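Local coordinates for protein adenosylmethionine-8-amino-7-oxononanoate aminotransferase (Methanocaldococcus jannaschii, PDB 6ZHK) that probably transfers the amino group of S-adenosylmethionine to 7-keto-8-aminopelargonate in biotin biosynthesis, as a pyridoxal phosphate-dependent class-III aminotransferase, at residues 57-62 and 427-432; 63-68 and 440-445. All coordinates share one frame; numbering follows the deposited sequence.

Contact 1: residues 57-62 and 427-432; sequences DAVSSI and GIYMRP
Asp57 and Tyr429 pair in a parallel beta bridge that makes the short strand 428-429 an outermost strand of a four-stranded mixed sheet within the chain; their CA atoms are 5.4 Å apart. Ala58 N donates to Tyr429 O at 3.1 Å, and here the chain leaves the strand through a type I turn from Asp57 to Ser60. The Tyr429 side chain can be traced outward from this bridge. Its CB leaves on the same face of the sheet as that of Asp57, and CG lies anti to the backbone N (chi1 172°), with the two side chains running alongside. CD2 then meets Asp57 OD1, which sits at the ring edge, near its plane, at 4.0 Å. CE2 takes the closest approach to the ring, from Val59 CG2 at 3.6 Å, the valine crossing the tyrosine at about a right angle. At the tip, OH reaches Ile62 CD1. The Asp57 carboxylate is held by Ser61, whose N meets OD1 and whose OG meets OD2, both on the syn side; His69 is also hydrogen-bonded to OD2. Beyond the ring, Arg431 NH2, on a predicted substrate-binding residue, is hydrogen-bonded to Tyr25 O, while Arg431 CD touches Ile62 CD1 at 3.7 Å.

Contact 2: residues 63-68 and 440-445; sequences WCNLFG and VPPLSI
Leu66 and Leu443 make the dense end of this contact, where one carbonyl oxygen gathers several partners. Leu66 O accepts a weak hydrogen bond from Leu443 N at 2.9 Å, its N-H...O angle only 118°. A second weak one comes from Ser444 N at 3.3 Å, and Leu443 CB presses on the same oxygen. The two leucine side chains run side by side, CD2 of Leu66 against CD1 of Leu443, and that CD1 also meets Phe67 CE1 at 4.0 Å. The amides that converge on Leu66 O belong to a type I turn, Pro442 to Ile445. On the 63-68 side, Asn65 OD1 accepts from Gly68 N on a lone pair, an Asx motif, and ND2 separately donates to Gly68 O from above its carbonyl plane. An alanine in place of Asn65 keeps CB but lacks the amide, which would probably leave Gly68 N without this acceptor and Gly68 O without this donor, freeing the 65-68 bend to shift. The other end is less enclosed: Trp63 is partly exposed and, of 440-445, meets Val440 alone. The valine crosses the indole at about a right angle; its CG2 stands over the face of the five-membered ring, 4.0 Å from the centroid and 23° off the normal.

How the contacts relate
The segments of the two contacts are consecutive on one side, since 57-62 runs directly into 63-68, while 427-432 reaches 440-445 by way of strand 436-439. The centres of the two contacts are about 10 Å apart, and two probable hydrogen bonds join them at Val440: Ala58 O to Val440 N at 2.9 Å and Ser60 OG to Val440 O at 2.7 Å. Both border the predicted cofactor lysine, Lys301, which carries no cofactor in this structure. The side chain of Ile62 lies about 5 Å from that of Lys301, and Ile62 O is hydrogen-bonded to Lys301 NZ; the side chain of Trp63 is about 4 Å from that of Lys301. Both contacts reach the second subunit: Ile62 packs on Thr89 and Cys64 on Tyr339 of that subunit.

Contact 1: residues 57-62 and 427-432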
loop_
_atom_site.group_PDB
_atom_site.type_symbol
_atom_site.label_atom_id
_atom_site.label_comp_id
_atom_site.label_asym_id
_atom_site.label_seq_id
_atom_site.Cartn_x
_atom_site.Cartn_y
_atom_site.Cartn_z
ATOM N N ASP A 57 -5.397 -24.595 3.922
ATOM C CA ASP A 57 -4.594 -23.364 3.921
ATOM C C ASP A 57 -3.940 -23.172 5.300
ATOM O O ASP A 57 -4.395 -22.398 6.136
ATOM C CB ASP A 57 -5.501 -22.203 3.554
ATOM C CG ASP A 57 -4.768 -20.892 3.254
ATOM O OD1 ASP A 57 -3.523 -20.822 3.447
ATOM O OD2 ASP A 57 -5.471 -19.969 2.857
ATOM N N ALA A 58 -2.857 -23.897 5.519
ATOM C CA ALA A 58 -2.283 -24.052 6.850
ATOM C C ALA A 58 -1.495 -22.786 7.223
ATOM O O ALA A 58 -1.190 -22.632 8.400
ATOM C CB ALA A 58 -1.386 -25.286 6.861
ATOM N N VAL A 59 -1.270 -21.873 6.252
ATOM C CA VAL A 59 -0.649 -20.582 6.552
ATOM C C VAL A 59 -1.614 -19.408 6.337
ATOM O O VAL A 59 -1.193 -18.225 6.275
ATOM C CB VAL A 59 0.704 -20.393 5.841
ATOM C CG1 VAL A 59 1.813 -21.294 6.412
ATOM C CG2 VAL A 59 0.612 -20.520 4.299
ATOM N N SER A 60 -2.897 -19.719 6.138
ATOM C CA SER A 60 -3.914 -18.685 5.977
ATOM C C SER A 60 -3.563 -17.697 4.889
ATOM O O SER A 60 -3.799 -16.509 5.065
ATOM C CB SER A 60 -4.126 -17.967 7.292
ATOM O OG SER A 60 -4.743 -18.859 8.206
ATOM N N SER A 61 -3.098 -18.195 3.723
ATOM C CA SER A 61 -2.795 -17.286 2.606
ATOM C C SER A 61 -1.842 -16.158 3.070
ATOM O O SER A 61 -1.979 -14.997 2.660
ATOM C CB SER A 61 -4.024 -16.786 1.849
ATOM O OG SER A 61 -4.870 -17.875 1.414
ATOM N N ILE A 62 -0.843 -16.572 3.881
ATOM C CA ILE A 62 0.205 -15.704 4.416
ATOM C C ILE A 62 -0.414 -14.785 5.488
ATOM O O ILE A 62 -0.224 -13.531 5.498
ATOM C CB ILE A 62 1.037 -14.968 3.333
ATOM C CG1 ILE A 62 1.260 -15.770 2.043
ATOM C CG2 ILE A 62 2.357 -14.396 3.926
ATOM C CD1 ILE A 62 2.115 -17.007 2.215
ATOM N N GLY A 427 -2.161 -32.856 0.769
ATOM C CA GLY A 427 -3.326 -31.972 0.672
ATOM C C GLY A 427 -3.231 -30.772 1.637
ATOM O O GLY A 427 -4.259 -30.278 2.084
ATOM N N ILE A 428 -1.998 -30.319 1.951
ATOM C CA ILE A 428 -1.782 -29.194 2.848
ATOM C C ILE A 428 -0.809 -28.205 2.208
ATOM O O ILE A 428 0.285 -28.570 1.730
ATOM C CB ILE A 428 -1.210 -29.659 4.207
ATOM C CG1 ILE A 428 -2.193 -30.566 4.949
ATOM C CG2 ILE A 428 -0.750 -28.403 5.027
ATOM C CD1 ILE A 428 -1.564 -31.342 6.122
ATOM N N TYR A 429 -1.149 -26.904 2.289
ATOM C CA TYR A 429 -0.313 -25.847 1.766
ATOM C C TYR A 429 0.348 -25.196 2.977
ATOM O O TYR A 429 -0.347 -24.677 3.868
ATOM C CB TYR A 429 -1.142 -24.756 1.056
ATOM C CG TYR A 429 -0.284 -23.558 0.696
ATOM C CD1 TYR A 429 0.884 -23.698 -0.043
ATOM C CD2 TYR A 429 -0.671 -22.288 1.086
ATOM C CE1 TYR A 429 1.697 -22.598 -0.361
ATOM C CE2 TYR A 429 0.097 -21.177 0.755
ATOM C CZ TYR A 429 1.279 -21.337 0.039
ATOM O OH TYR A 429 2.024 -20.200 -0.140
ATOM N N MET A 430 1.684 -25.228 3.000
ATOM C CA MET A 430 2.444 -24.569 4.022
ATOM C C MET A 430 3.598 -23.831 3.348
ATOM O O MET A 430 4.263 -24.427 2.493
ATOM C CB MET A 430 2.967 -25.639 4.996
ATOM C CG MET A 430 3.756 -25.075 6.198
ATOM S SD MET A 430 5.486 -24.612 5.889
ATOM C CE MET A 430 6.311 -26.133 5.386
ATOM N N ARG A 431 3.783 -22.529 3.685
ATOM C CA ARG A 431 4.959 -21.781 3.235
ATOM C C ARG A 431 5.934 -21.617 4.398
ATOM O O ARG A 431 5.584 -21.008 5.403
ATOM C CB ARG A 431 4.623 -20.377 2.691
ATOM C CG ARG A 431 5.849 -19.666 2.129
ATOM C CD ARG A 431 5.464 -18.320 1.533
ATOM N NE ARG A 431 6.610 -17.517 1.127
ATOM C CZ ARG A 431 7.177 -17.563 -0.084
ATOM N NH1 ARG A 431 6.755 -18.422 -1.028
ATOM N NH2 ARG A 431 8.186 -16.755 -0.318
ATOM N N PRO A 432 7.199 -22.093 4.277
ATOM C CA PRO A 432 8.148 -21.969 5.372
ATOM C C PRO A 432 8.933 -20.671 5.255
ATOM O O PRO A 432 8.853 -19.956 4.249
ATOM C CB PRO A 432 9.025 -23.191 5.058
ATOM C CG PRO A 432 9.199 -23.102 3.521
ATOM C CD PRO A 432 7.774 -22.749 3.086
#

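Contact 2: residues 63-68 and 440-445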
loop_
_atom_site.group_PDB
_atom_site.type_symbol
_atom_site.label_atom_id
_atom_site.label_comp_id
_atom_site.label_asym_id
_atom_site.label_seq_id
_atom_site.Cartn_x
_atom_site.Cartn_y
_atom_site.Cartn_z
ATOM N N TRP A 63 -1.151 -15.444 6.406
ATOM C CA TRP A 63 -1.365 -14.958 7.765
ATOM C C TRP A 63 -2.441 -13.861 7.740
ATOM O O TRP A 63 -2.489 -13.043 8.668
ATOM C CB TRP A 63 -0.065 -14.429 8.430
ATOM C CG TRP A 63 1.210 -15.209 8.231
ATOM C CD1 TRP A 63 1.371 -16.463 7.726
ATOM C CD2 TRP A 63 2.547 -14.724 8.502
ATOM N NE1 TRP A 63 2.711 -16.801 7.674
ATOM C CE2 TRP A 63 3.455 -15.742 8.109
ATOM C CE3 TRP A 63 3.061 -13.520 9.000
ATOM C CZ2 TRP A 63 4.834 -15.587 8.240
ATOM C CZ3 TRP A 63 4.426 -13.363 9.128
ATOM C CH2 TRP A 63 5.296 -14.408 8.796
ATOM N N CYS A 64 -3.335 -13.915 6.756
ATOM C CA CYS A 64 -4.475 -12.992 6.711
ATOM C C CYS A 64 -5.856 -13.664 6.758
ATOM O O CYS A 64 -6.860 -12.994 7.070
ATOM C CB CYS A 64 -4.376 -12.064 5.502
ATOM S SG CYS A 64 -4.544 -12.942 3.922
ATOM N N ASN A 65 -5.964 -14.927 6.327
ATOM C CA ASN A 65 -7.307 -15.506 6.190
ATOM C C ASN A 65 -7.808 -15.922 7.578
ATOM O O ASN A 65 -7.138 -16.655 8.252
ATOM C CB ASN A 65 -7.276 -16.640 5.167
ATOM C CG ASN A 65 -8.654 -17.262 4.993
ATOM O OD1 ASN A 65 -9.168 -17.938 5.887
ATOM N ND2 ASN A 65 -9.325 -16.850 3.931
ATOM N N LEU A 66 -8.983 -15.473 8.008
ATOM C CA LEU A 66 -9.400 -15.798 9.371
ATOM C C LEU A 66 -10.434 -16.912 9.340
ATOM O O LEU A 66 -10.482 -17.708 10.252
ATOM C CB LEU A 66 -10.093 -14.582 9.985
ATOM C CG LEU A 66 -9.199 -13.363 10.300
ATOM C CD1 LEU A 66 -10.016 -12.344 11.046
ATOM C CD2 LEU A 66 -7.947 -13.772 11.089
ATOM N N PHE A 67 -11.349 -16.853 8.401
ATOM C CA PHE A 67 -12.570 -17.644 8.519
ATOM C C PHE A 67 -12.816 -18.545 7.309
ATOM O O PHE A 67 -13.949 -19.028 7.133
ATOM C CB PHE A 67 -13.764 -16.707 8.709
ATOM C CG PHE A 67 -13.669 -15.931 9.989
ATOM C CD1 PHE A 67 -13.465 -16.587 11.206
ATOM C CD2 PHE A 67 -13.799 -14.540 9.962
ATOM C CE1 PHE A 67 -13.355 -15.865 12.384
ATOM C CE2 PHE A 67 -13.704 -13.820 11.143
ATOM C CZ PHE A 67 -13.510 -14.482 12.348
ATOM N N GLY A 68 -11.788 -18.766 6.510
ATOM C CA GLY A 68 -11.961 -19.623 5.337
ATOM C C GLY A 68 -12.165 -18.769 4.091
ATOM O O GLY A 68 -12.216 -17.535 4.204
ATOM N N VAL A 440 0.178 -21.055 10.446
ATOM C CA VAL A 440 -0.707 -19.969 10.873
ATOM C C VAL A 440 -2.075 -20.318 10.312
ATOM O O VAL A 440 -2.453 -19.844 9.245
ATOM C CB VAL A 440 -0.203 -18.571 10.416
ATOM C CG1 VAL A 440 -1.166 -17.411 10.856
ATOM C CG2 VAL A 440 1.181 -18.360 10.973
ATOM N N PRO A 441 -2.800 -21.261 10.951
ATOM C CA PRO A 441 -4.040 -21.772 10.386
ATOM C C PRO A 441 -5.165 -20.755 10.612
ATOM O O PRO A 441 -5.086 -19.919 11.518
ATOM C CB PRO A 441 -4.301 -23.054 11.197
ATOM C CG PRO A 441 -3.654 -22.779 12.533
ATOM C CD PRO A 441 -2.437 -21.926 12.212
ATOM N N PRO A 442 -6.254 -20.809 9.813
ATOM C CA PRO A 442 -7.375 -19.897 10.011
ATOM C C PRO A 442 -7.979 -20.165 11.385
ATOM O O PRO A 442 -7.836 -21.276 11.907
ATOM C CB PRO A 442 -8.383 -20.208 8.899
ATOM C CG PRO A 442 -7.815 -21.438 8.157
ATOM C CD PRO A 442 -6.414 -21.720 8.667
ATOM N N LEU A 443 -8.649 -19.150 11.941
ATOM C CA LEU A 443 -9.367 -19.300 13.197
ATOM C C LEU A 443 -10.489 -20.332 13.031
ATOM O O LEU A 443 -10.928 -20.933 14.027
ATOM C CB LEU A 443 -10.022 -17.951 13.555
ATOM C CG LEU A 443 -9.053 -16.758 13.695
ATOM C CD1 LEU A 443 -9.811 -15.555 14.207
ATOM C CD2 LEU A 443 -7.873 -17.066 14.609
ATOM N N SER A 444 -10.894 -20.556 11.770
ATOM C CA SER A 444 -11.972 -21.498 11.455
ATOM C C SER A 444 -11.498 -22.943 11.313
ATOM O O SER A 444 -12.340 -23.810 11.027
ATOM C CB SER A 444 -12.719 -21.057 10.215
ATOM O OG SER A 444 -11.798 -20.793 9.160
ATOM N N ILE A 445 -10.189 -23.233 11.504
ATOM C CA ILE A 445 -9.668 -24.584 11.350
ATOM C C ILE A 445 -10.422 -25.503 12.308
ATOM O O ILE A 445 -10.656 -25.122 13.452
ATOM C CB ILE A 445 -8.134 -24.658 11.603
ATOM C CG1 ILE A 445 -7.622 -26.040 11.167
ATOM C CG2 ILE A 445 -7.800 -24.342 13.061
ATOM C CD1 ILE A 445 -6.101 -26.150 11.038
#